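Local coordinates for protein DOA1 (Saccharomyces cerevisiae, PDB 3ODT), which probably binds ubiquitin through its WD40 beta-propeller domain and is thought to regulate the turnover of F-box proteins, at residues 198-203 / 208-213; 166-169 / 174-177; 231-234 / 238-241. All blocks are in the same frame, centred on the assembly; numbering follows the deposited sequence. Where two conformers were deposited one is given.

Interaction 1 of 3, residues 198-203 / 208-213; sequences FISCSN and KLVDMH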
ATOM      1  N   PHE A 198      -9.445  -3.499 -12.300  1.00  8.64           N
ATOM      2  CA  PHE A 198      -8.582  -2.879 -11.315  1.00  7.74           C
ATOM      3  C   PHE A 198      -8.958  -1.427 -11.104  1.00  6.97           C
ATOM      4  O   PHE A 198      -9.662  -0.837 -11.920  1.00  7.97           O
ATOM      5  CB  PHE A 198      -7.090  -3.052 -11.702  1.00  9.55           C
ATOM      6  CG  PHE A 198      -6.642  -2.240 -12.896  1.00  9.44           C
ATOM      7  CD1 PHE A 198      -6.271  -0.900 -12.755  1.00  8.84           C
ATOM      8  CD2 PHE A 198      -6.550  -2.822 -14.152  1.00 11.25           C
ATOM      9  CE1 PHE A 198      -5.834  -0.156 -13.867  1.00 10.82           C
ATOM     10  CE2 PHE A 198      -6.133  -2.068 -15.273  1.00 12.44           C
ATOM     11  CZ  PHE A 198      -5.760  -0.753 -15.131  1.00 11.54           C
ATOM     12  N   ILE A 199      -8.511  -0.861  -9.973  1.00  8.21           N
ATOM     13  CA  ILE A 199      -8.552   0.575  -9.773  1.00  5.69           C
ATOM     14  C   ILE A 199      -7.135   1.096  -9.719  1.00  6.10           C
ATOM     15  O   ILE A 199      -6.233   0.426  -9.215  1.00  6.39           O
ATOM     16  CB  ILE A 199      -9.363   1.002  -8.548  1.00 12.61           C
ATOM     17  CG1 ILE A 199      -8.822   0.348  -7.295  1.00 20.81           C
ATOM     18  CG2 ILE A 199     -10.813   0.557  -8.723  1.00 14.33           C
ATOM     19  CD1 ILE A 199      -9.368   1.011  -6.010  1.00 23.96           C
ATOM     20  N   SER A 200      -6.918   2.292 -10.248  1.00  7.33           N
ATOM     21  CA  SER A 200      -5.617   2.930 -10.191  1.00  8.69           C
ATOM     22  C   SER A 200      -5.817   4.356  -9.689  1.00  8.54           C
ATOM     23  O   SER A 200      -6.907   4.921  -9.799  1.00  7.89           O
ATOM     24  CB  SER A 200      -4.976   2.982 -11.573  1.00  9.51           C
ATOM     25  OG  SER A 200      -5.856   3.588 -12.494  1.00  9.31           O
ATOM     26  N   CYS A 201      -4.759   4.930  -9.144  1.00  5.89           N
ATOM     27  CA  CYS A 201      -4.756   6.333  -8.766  1.00  6.93           C
ATOM     28  C   CYS A 201      -3.448   6.976  -9.166  1.00  5.96           C
ATOM     29  O   CYS A 201      -2.443   6.280  -9.442  1.00  6.94           O
ATOM     30  CB  CYS A 201      -5.004   6.504  -7.255  1.00  7.64           C
ATOM     31  SG  CYS A 201      -3.663   5.942  -6.198  1.00  7.41           S
ATOM     32  N   SER A 202      -3.451   8.307  -9.181  1.00  5.73           N
ATOM     33  CA  SER A 202      -2.409   9.029  -9.858  1.00  6.94           C
ATOM     34  C   SER A 202      -2.114  10.411  -9.274  1.00  7.03           C
ATOM     35  O   SER A 202      -2.907  10.982  -8.512  1.00  8.26           O
ATOM     36  CB  SER A 202      -2.847   9.125 -11.330  1.00  9.02           C
ATOM     37  OG  SER A 202      -2.112  10.042 -12.123  1.00  8.99           O
ATOM     38  N   ASN A 203      -0.965  10.962  -9.653  1.00  8.67           N
ATOM     39  CA  ASN A 203      -0.663  12.350  -9.346  1.00  7.59           C
ATOM     40  C   ASN A 203      -1.655  13.321  -9.999  1.00  7.71           C
ATOM     41  O   ASN A 203      -1.700  14.471  -9.619  1.00  9.67           O
ATOM     42  CB  ASN A 203       0.733  12.717  -9.843  1.00  8.80           C
ATOM     43  CG  ASN A 203       1.853  12.197  -8.940  1.00  8.75           C
ATOM     44  OD1 ASN A 203       1.628  11.423  -7.994  1.00 10.83           O
ATOM     45  ND2 ASN A 203       3.074  12.629  -9.238  1.00  9.62           N
ATOM     46  N   LYS A 208      -9.472   5.720 -10.838  1.00  6.89           N
ATOM     47  CA  LYS A 208     -10.266   5.173 -11.930  1.00  8.42           C
ATOM     48  C   LYS A 208     -10.431   3.647 -11.820  1.00  7.20           C
ATOM     49  O   LYS A 208      -9.482   2.924 -11.472  1.00  8.46           O
ATOM     50  CB  LYS A 208      -9.632   5.536 -13.277  1.00  8.73           C
ATOM     51  CG  LYS A 208      -9.543   7.013 -13.498  1.00  9.12           C
ATOM     52  CD  LYS A 208      -9.171   7.401 -14.927  1.00 10.99           C
ATOM     53  CE  LYS A 208      -8.888   8.873 -15.018  1.00 13.50           C
ATOM     54  NZ  LYS A 208      -8.757   9.351 -16.417  1.00 14.09           N
ATOM     55  N   LEU A 209     -11.635   3.177 -12.142  1.00  6.94           N
ATOM     56  CA  LEU A 209     -11.951   1.762 -12.266  1.00  7.76           C
ATOM     57  C   LEU A 209     -11.823   1.401 -13.740  1.00  7.36           C
ATOM     58  O   LEU A 209     -12.391   2.079 -14.601  1.00  9.04           O
ATOM     59  CB  LEU A 209     -13.384   1.530 -11.782  1.00  9.50           C
ATOM     60  CG  LEU A 209     -13.915   0.121 -11.993  1.00  8.82           C
ATOM     61  CD1 LEU A 209     -13.160  -0.898 -11.148  1.00 11.03           C
ATOM     62  CD2 LEU A 209     -15.374   0.103 -11.656  1.00 11.59           C
ATOM     63  N   VAL A 210     -11.046   0.369 -14.032  1.00  8.01           N
ATOM     64  CA  VAL A 210     -10.668   0.018 -15.387  1.00  8.45           C
ATOM     65  C   VAL A 210     -10.975  -1.457 -15.688  1.00  8.04           C
ATOM     66  O   VAL A 210     -10.728  -2.352 -14.874  1.00  9.00           O
ATOM     67  CB  VAL A 210      -9.136   0.266 -15.580  1.00  7.59           C
ATOM     68  CG1 VAL A 210      -8.712  -0.010 -17.020  1.00 11.03           C
ATOM     69  CG2 VAL A 210      -8.778   1.716 -15.194  1.00  8.70           C
ATOM     70  N   ASP A 211     -11.502  -1.687 -16.880  1.00  9.56           N
ATOM     71  CA  ASP A 211     -11.727  -3.027 -17.411  1.00  9.79           C
ATOM     72  C   ASP A 211     -10.386  -3.587 -17.913  1.00  8.80           C
ATOM     73  O   ASP A 211      -9.740  -3.023 -18.775  1.00 10.44           O
ATOM     74  CB  ASP A 211     -12.770  -2.951 -18.532  1.00 11.85           C
ATOM     75  CG  ASP A 211     -13.159  -4.299 -19.078  1.00 14.41           C
ATOM     76  OD1 ASP A 211     -12.280  -5.108 -19.426  1.00 13.55           O
ATOM     77  OD2 ASP A 211     -14.368  -4.549 -19.194  1.00 21.34           O
HETATM   78  N   MSE A 212      -9.936  -4.674 -17.326  0.69  9.57           N
HETATM   79  CA  MSE A 212      -8.631  -5.169 -17.681  0.69 13.90           C
HETATM   80  C   MSE A 212      -8.539  -5.707 -19.093  0.69 13.87           C
HETATM   81  O   MSE A 212      -7.465  -5.697 -19.694  0.69 15.79           O
HETATM   82  CB  MSE A 212      -8.232  -6.286 -16.766  0.69 22.80           C
HETATM   83  CG  MSE A 212      -6.824  -6.613 -17.030  0.69 28.46           C
HETATM   84 SE   MSE A 212      -5.904  -6.083 -15.636  0.69  9.31          SE
HETATM   85  CE  MSE A 212      -6.077  -7.628 -14.909  0.69 10.69           C
ATOM     86  N   HIS A 213      -9.648  -6.203 -19.611  1.00 11.83           N
ATOM     87  CA  HIS A 213      -9.637  -6.761 -20.958  1.00 14.18           C
ATOM     88  C   HIS A 213      -9.711  -5.675 -22.038  1.00 13.22           C
ATOM     89  O   HIS A 213      -8.983  -5.722 -23.020  1.00 14.53           O
ATOM     90  CB  HIS A 213     -10.784  -7.757 -21.129  1.00 18.35           C
ATOM     91  CG  HIS A 213     -10.940  -8.250 -22.526  1.00 25.14           C
ATOM     92  ND1 HIS A 213     -10.029  -9.096 -23.123  1.00 35.81           N
ATOM     93  CD2 HIS A 213     -11.892  -8.006 -23.454  1.00 31.33           C
ATOM     94  CE1 HIS A 213     -10.419  -9.356 -24.357  1.00 28.20           C
ATOM     95  NE2 HIS A 213     -11.545  -8.703 -24.583  1.00 31.42           N
TER

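Interaction 2 of 3, residues 166-169 / 174-177; sequences TIKL and KVIK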
ATOM      1  N   THR A 166       1.890   4.873 -17.366  1.00  7.48           N
ATOM      2  CA  THR A 166       1.212   3.664 -17.820  1.00  8.06           C
ATOM      3  C   THR A 166       1.048   2.662 -16.687  1.00  9.56           C
ATOM      4  O   THR A 166       1.770   2.703 -15.671  1.00  8.47           O
ATOM      5  CB  THR A 166       1.945   2.944 -18.972  1.00  8.89           C
ATOM      6  OG1 THR A 166       3.107   2.273 -18.451  1.00 11.47           O
ATOM      7  CG2 THR A 166       2.318   3.903 -20.132  1.00 15.27           C
ATOM      8  N   ILE A 167       0.088   1.769 -16.900  1.00  7.96           N
ATOM      9  CA  ILE A 167      -0.149   0.566 -16.098  1.00  7.76           C
ATOM     10  C   ILE A 167       0.156  -0.594 -17.040  1.00  6.56           C
ATOM     11  O   ILE A 167      -0.259  -0.545 -18.193  1.00  8.42           O
ATOM     12  CB  ILE A 167      -1.605   0.508 -15.599  1.00  7.36           C
ATOM     13  CG1 ILE A 167      -1.833   1.684 -14.637  1.00 10.55           C
ATOM     14  CG2 ILE A 167      -1.887  -0.790 -14.885  1.00  8.74           C
ATOM     15  CD1 ILE A 167      -3.116   2.367 -14.824  1.00 14.65           C
ATOM     16  N   LYS A 168       0.886  -1.609 -16.577  1.00  7.56           N
ATOM     17  CA  LYS A 168       1.171  -2.767 -17.408  1.00  7.92           C
ATOM     18  C   LYS A 168       0.675  -4.024 -16.738  1.00  6.48           C
ATOM     19  O   LYS A 168       0.890  -4.202 -15.524  1.00  7.11           O
ATOM     20  CB  LYS A 168       2.664  -2.883 -17.718  1.00  8.25           C
ATOM     21  CG  LYS A 168       3.148  -1.840 -18.724  1.00  9.36           C
ATOM     22  CD  LYS A 168       4.666  -1.794 -18.883  1.00 10.30           C
ATOM     23  CE  LYS A 168       5.088  -0.632 -19.810  1.00  9.79           C
ATOM     24  NZ  LYS A 168       4.685  -0.855 -21.212  1.00 11.27           N
ATOM     25  N   LEU A 169       0.044  -4.890 -17.523  1.00  7.69           N
ATOM     26  CA  LEU A 169      -0.322  -6.235 -17.128  1.00  8.78           C
ATOM     27  C   LEU A 169       0.701  -7.209 -17.705  1.00  7.00           C
ATOM     28  O   LEU A 169       1.082  -7.105 -18.878  1.00  8.32           O
ATOM     29  CB  LEU A 169      -1.706  -6.553 -17.669  1.00 10.45           C
ATOM     30  CG  LEU A 169      -2.204  -7.987 -17.524  1.00  9.58           C
ATOM     31  CD1 LEU A 169      -2.419  -8.350 -16.063  1.00 11.22           C
ATOM     32  CD2 LEU A 169      -3.502  -8.193 -18.307  1.00 11.35           C
ATOM     33  N   LYS A 174       6.777 -11.140 -18.891  1.00 10.43           N
ATOM     34  CA  LYS A 174       6.501 -10.412 -20.120  1.00 10.55           C
ATOM     35  C   LYS A 174       5.259  -9.540 -20.010  1.00  8.48           C
ATOM     36  O   LYS A 174       4.255  -9.920 -19.473  1.00  9.01           O
ATOM     37  CB  LYS A 174       6.343 -11.387 -21.279  1.00 12.63           C
ATOM     38  CG  LYS A 174       7.594 -12.257 -21.423  1.00 26.48           C
ATOM     39  CD  LYS A 174       7.608 -13.153 -22.633  1.00 36.18           C
ATOM     40  CE  LYS A 174       8.950 -13.921 -22.723  1.00 35.26           C
ATOM     41  NZ  LYS A 174       9.358 -14.515 -21.412  1.00 47.63           N
ATOM     42  N   VAL A 175       5.341  -8.338 -20.561  1.00  9.47           N
ATOM     43  CA  VAL A 175       4.178  -7.473 -20.600  1.00 10.64           C
ATOM     44  C   VAL A 175       3.250  -8.045 -21.659  1.00 13.07           C
ATOM     45  O   VAL A 175       3.684  -8.328 -22.790  1.00 10.31           O
ATOM     46  CB  VAL A 175       4.545  -6.050 -21.016  1.00  9.77           C
ATOM     47  CG1 VAL A 175       3.294  -5.186 -21.132  1.00  9.79           C
ATOM     48  CG2 VAL A 175       5.575  -5.452 -20.057  1.00 13.12           C
ATOM     49  N   ILE A 176       1.976  -8.196 -21.313  1.00  8.66           N
ATOM     50  CA  ILE A 176       0.979  -8.661 -22.288  1.00  9.22           C
ATOM     51  C   ILE A 176      -0.029  -7.580 -22.646  1.00 10.28           C
ATOM     52  O   ILE A 176      -0.679  -7.656 -23.681  1.00 10.34           O
ATOM     53  CB  ILE A 176       0.252  -9.956 -21.818  1.00 10.59           C
ATOM     54  CG1 ILE A 176      -0.485  -9.743 -20.483  1.00 10.78           C
ATOM     55  CG2 ILE A 176       1.256 -11.098 -21.715  1.00 10.75           C
ATOM     56  CD1 ILE A 176      -1.434 -10.878 -20.127  1.00 10.84           C
ATOM     57  N   LYS A 177      -0.112  -6.552 -21.822  1.00 10.08           N
ATOM     58  CA  LYS A 177      -0.938  -5.392 -22.146  1.00  8.77           C
ATOM     59  C   LYS A 177      -0.474  -4.127 -21.431  1.00  8.17           C
ATOM     60  O   LYS A 177      -0.097  -4.184 -20.252  1.00 10.82           O
ATOM     61  CB  LYS A 177      -2.390  -5.681 -21.772  1.00 10.37           C
ATOM     62  CG  LYS A 177      -3.378  -4.620 -22.282  1.00 10.79           C
ATOM     63  CD  LYS A 177      -4.822  -5.081 -22.067  1.00 14.73           C
ATOM     64  CE  LYS A 177      -5.818  -4.104 -22.647  1.00 16.57           C
ATOM     65  NZ  LYS A 177      -5.845  -4.039 -24.141  1.00 22.45           N
TER

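Interaction 3 of 3, residues 231-234 / 238-241; sequences IKLL and DIVS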
ATOM      1  N   ILE A 231      -4.541   3.608  -2.553  1.00  6.87           N
ATOM      2  CA  ILE A 231      -5.916   3.151  -2.563  1.00  8.44           C
ATOM      3  C   ILE A 231      -5.957   1.707  -2.076  1.00  6.19           C
ATOM      4  O   ILE A 231      -5.032   0.931  -2.301  1.00  7.73           O
ATOM      5  CB  ILE A 231      -6.547   3.197  -3.965  1.00  6.88           C
ATOM      6  CG1 ILE A 231      -5.614   2.587  -5.005  1.00  9.36           C
ATOM      7  CG2 ILE A 231      -6.891   4.617  -4.338  1.00  8.02           C
ATOM      8  CD1 ILE A 231      -6.154   2.529  -6.406  1.00  8.75           C
ATOM      9  N   LYS A 232      -7.051   1.366  -1.406  1.00  6.79           N
ATOM     10  CA  LYS A 232      -7.333   0.022  -0.925  1.00  6.15           C
ATOM     11  C   LYS A 232      -8.822  -0.237  -1.034  1.00  7.15           C
ATOM     12  O   LYS A 232      -9.617   0.685  -1.038  1.00  8.77           O
ATOM     13  CB  LYS A 232      -6.909  -0.183   0.533  1.00 10.27           C
ATOM     14  CG  LYS A 232      -5.412  -0.097   0.785  1.00 11.66           C
ATOM     15  CD  LYS A 232      -4.665  -1.302   0.238  1.00  9.09           C
ATOM     16  CE  LYS A 232      -3.189  -0.973   0.086  1.00 10.92           C
ATOM     17  NZ  LYS A 232      -2.475  -0.787   1.403  1.00 12.68           N
ATOM     18  N   LEU A 233      -9.183  -1.500  -1.133  1.00  7.34           N
ATOM     19  CA  LEU A 233     -10.576  -1.926  -1.057  1.00  6.28           C
ATOM     20  C   LEU A 233     -10.922  -2.405   0.346  1.00  8.45           C
ATOM     21  O   LEU A 233     -10.237  -3.239   0.927  1.00 11.77           O
ATOM     22  CB  LEU A 233     -10.868  -3.050  -2.069  1.00  9.45           C
ATOM     23  CG  LEU A 233     -10.566  -2.685  -3.519  1.00 12.10           C
ATOM     24  CD1 LEU A 233     -10.678  -3.891  -4.450  1.00 21.53           C
ATOM     25  CD2 LEU A 233     -11.492  -1.539  -3.963  1.00 13.83           C
ATOM     26  N   LEU A 234     -12.002  -1.854   0.888  1.00  6.97           N
ATOM     27  CA  LEU A 234     -12.578  -2.299   2.139  1.00  8.73           C
ATOM     28  C   LEU A 234     -13.288  -3.632   1.977  1.00 10.00           C
ATOM     29  O   LEU A 234     -13.630  -4.055   0.873  1.00 11.25           O
ATOM     30  CB  LEU A 234     -13.562  -1.230   2.622  1.00 10.19           C
ATOM     31  CG  LEU A 234     -12.875   0.035   3.121  1.00 14.02           C
ATOM     32  CD1 LEU A 234     -13.850   1.197   3.158  1.00 13.17           C
ATOM     33  CD2 LEU A 234     -12.256  -0.200   4.497  1.00 24.79           C
ATOM     34  N   ASP A 238     -15.996  -0.950  -0.886  1.00 10.53           N
ATOM     35  CA  ASP A 238     -15.804   0.493  -1.042  1.00  9.11           C
ATOM     36  C   ASP A 238     -14.313   0.779  -1.194  1.00  8.75           C
ATOM     37  O   ASP A 238     -13.454  -0.032  -0.776  1.00  8.53           O
ATOM     38  CB  ASP A 238     -16.278   1.271   0.181  1.00 10.98           C
ATOM     39  CG  ASP A 238     -17.788   1.360   0.311  1.00 18.92           C
ATOM     40  OD1 ASP A 238     -18.522   0.976  -0.624  1.00 19.77           O
ATOM     41  OD2 ASP A 238     -18.229   1.855   1.384  1.00 15.10           O
ATOM     42  N   ILE A 239     -13.991   1.927  -1.764  1.00  8.37           N
ATOM     43  CA  ILE A 239     -12.610   2.313  -1.968  1.00  7.13           C
ATOM     44  C   ILE A 239     -12.199   3.268  -0.845  1.00  7.59           C
ATOM     45  O   ILE A 239     -12.945   4.184  -0.502  1.00  7.00           O
ATOM     46  CB  ILE A 239     -12.427   3.040  -3.317  1.00  8.33           C
ATOM     47  CG1 ILE A 239     -12.909   2.175  -4.482  1.00 10.02           C
ATOM     48  CG2 ILE A 239     -10.973   3.485  -3.479  1.00  8.96           C
ATOM     49  CD1 ILE A 239     -13.036   2.959  -5.788  1.00 10.91           C
ATOM     50  N   VAL A 240     -11.028   3.036  -0.269  1.00  7.40           N
ATOM     51  CA  VAL A 240     -10.407   4.035   0.587  1.00  6.76           C
ATOM     52  C   VAL A 240      -9.158   4.573  -0.111  1.00  5.92           C
ATOM     53  O   VAL A 240      -8.357   3.809  -0.657  1.00  6.17           O
ATOM     54  CB  VAL A 240     -10.047   3.489   1.977  1.00  7.86           C
ATOM     55  CG1 VAL A 240      -9.040   2.378   1.910  1.00 18.23           C
ATOM     56  CG2 VAL A 240      -9.514   4.608   2.830  1.00  8.92           C
ATOM     57  N   SER A 241      -9.036   5.880  -0.150  1.00  5.38           N
ATOM     58  CA  SER A 241      -7.901   6.531  -0.778  1.00  6.47           C
ATOM     59  C   SER A 241      -7.317   7.587   0.146  1.00  7.56           C
ATOM     60  O   SER A 241      -7.991   8.047   1.081  1.00  7.62           O
ATOM     61  CB  SER A 241      -8.332   7.204  -2.078  1.00  7.56           C
ATOM     62  OG  SER A 241      -9.256   8.280  -1.859  1.00  7.86           O
TER

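Interaction 1 of 3, residues 198-203 / 208-213
Phe-198 with Val-210 and Ser-200 with Lys-208 form antiparallel hydrogen-bonded pairs, with the non-hydrogen-bonded pair Ile-199 and Leu-209 between them, and the directions of the strand segments 198-202 and 208-211 differ by 138°. The arrangement is a beta hairpin, the second and third strands of a four-stranded WD40 propeller blade, and it illustrates how such a blade combines a regular backbone with two differently furnished faces. Phe-198 and Val-210 each donate to and accept from the other; the bond from Val-210 N to Phe-198 O is 2.8 Å. A second reciprocal pair of bonds joins Ser-200 and Lys-208, and the carbonyl Lys-208 O also lies only 3.0 Å from Ile-199 CA, in a CA-H...O contact.

On the face bearing Phe-198, with CG between the backbone N and the carbonyl carbon (chi1 71°), the aromatic side chain runs beside that of Val-210, pointing the same way. The valine sits over one ring face, displaced toward the rim, with Val-210 CB 3.8 Å from the centroid of the Phe-198 ring: a CH-pi contact in which both methyls also touch the ring. In the conformer described, selenomethionine Met-212 brings SE to the ring edge near CD2, a Met-aromatic contact that is less certain because the residue adopts two conformations. Phe-179 of the preceding blade adds an edge-to-face partner. Lys-208 extends away from the hairpin to hydrogen-bond Ile-182 O, whereas the buried Ser-200 OG has no polar partner in the model.

On the other face the pair across the hairpin is aliphatic, Ile-199 with Leu-209. Ile-199 also meets Ile-231 and Leu-233 of the next blade, yet its CG2 branch remains at the hairpin, Ile-199 CG2 resting 3.7 Å from Leu-209 CD1.

Interaction 2 of 3, residues 166-169 / 174-177
Leu-169 opposes two residues at once, Ile-176 and Lys-177, and its carbonyl oxygen is gripped by both of their amides. The bond from Ile-176 N to Leu-169 O is 2.8 Å and lies in the carbonyl plane; the one from Lys-177 N to the same oxygen is longer, 3.2 Å, and tilted 26° out of that plane. In return Leu-169 N donates to Lys-177 O.

The buried Leu-169 is the tightly packed side, with Leu-159, Phe-179 and Met-212 also lying against it. Ile-176 covers it from the exposed side: Leu-169 CG is 3.8 Å from Ile-176 CG1, and the CD2 methyl of the leucine meets Ile-176 CD1. Packing thins beyond: the aliphatic stem of Lys-168 runs past Val-175, with Lys-168 CD 3.9 Å from Val-175 CG2, before its ammonium reaches Thr-178 OG1. The end of the Lys-177 side chain leads away from Leu-169.

The extra residue is accommodated by the helix-like psi of Ile-176 (-17°), which turns the strand so that neighbouring residues face one partner. This is a classic beta bulge, set here in the outer hairpin of a WD40 propeller blade.

Interaction 3 of 3, residues 231-234 / 238-241
Lys-232 and Val-240 form the central hydrogen-bonded pair of this antiparallel hairpin, the first two strands of a WD40 blade. Among the backbone bonds, Val-240 N to Lys-232 O is 2.8 Å and Lys-232 N to Val-240 O 2.9 Å; past the end of the regular strands, Leu-234 N adds a third bond, to Asp-238 O.

Apolar contacts differ between the faces. Val-240 CG1 stands between the backbone N and the carbonyl carbon (chi1 62°), which brings it 3.6 Å from Lys-232 CB. On the opposite face Leu-233 and Ile-239 lie side by side, with Leu-233 CD2 4.0 Å from Ile-239 CG1, and Ile-231 CG2 rests on Ser-241 CB at 3.7 Å. At the turn, Leu-234 CD1 slants across Asp-238 CB.

The polar ends find partners outside the two strands. Lys-232 NZ forms a salt bridge with Asp-273 and a hydrogen bond with Val-272 O, Asp-238 pairs with Lys-259, and Ser-241 OG bonds His-224 NE2 and Trp-251 NE1, matching the His, Ser and Trp members of the Asp-His-Ser/Thr-Trp network known from WD40 repeats. Backbone bonds and hydrocarbon thus join the strands, the same aliphatic side chains also pack on neighbouring blades, and the charges and hydroxyl add polar ties.

Following the chain, interaction 2 comes first and closes the short turn between strands 167-171 and 174-179, the outer hairpin of one blade. Interaction 1 then closes the turn between the second and third strands of the next blade, and interaction 3 the turn between the first and second strands of the blade after that. The three loops follow in series; none nests or crosses. Neighbours nevertheless touch: Ile-167 CD1 packs on Phe-198 and Ser-200, and Ile-231 CD1 on Ile-199 and Ser-200. Interaction 1 therefore bridges the other two, whose nearest atoms remain about 9 Å apart, and three successive propeller blades are tied together.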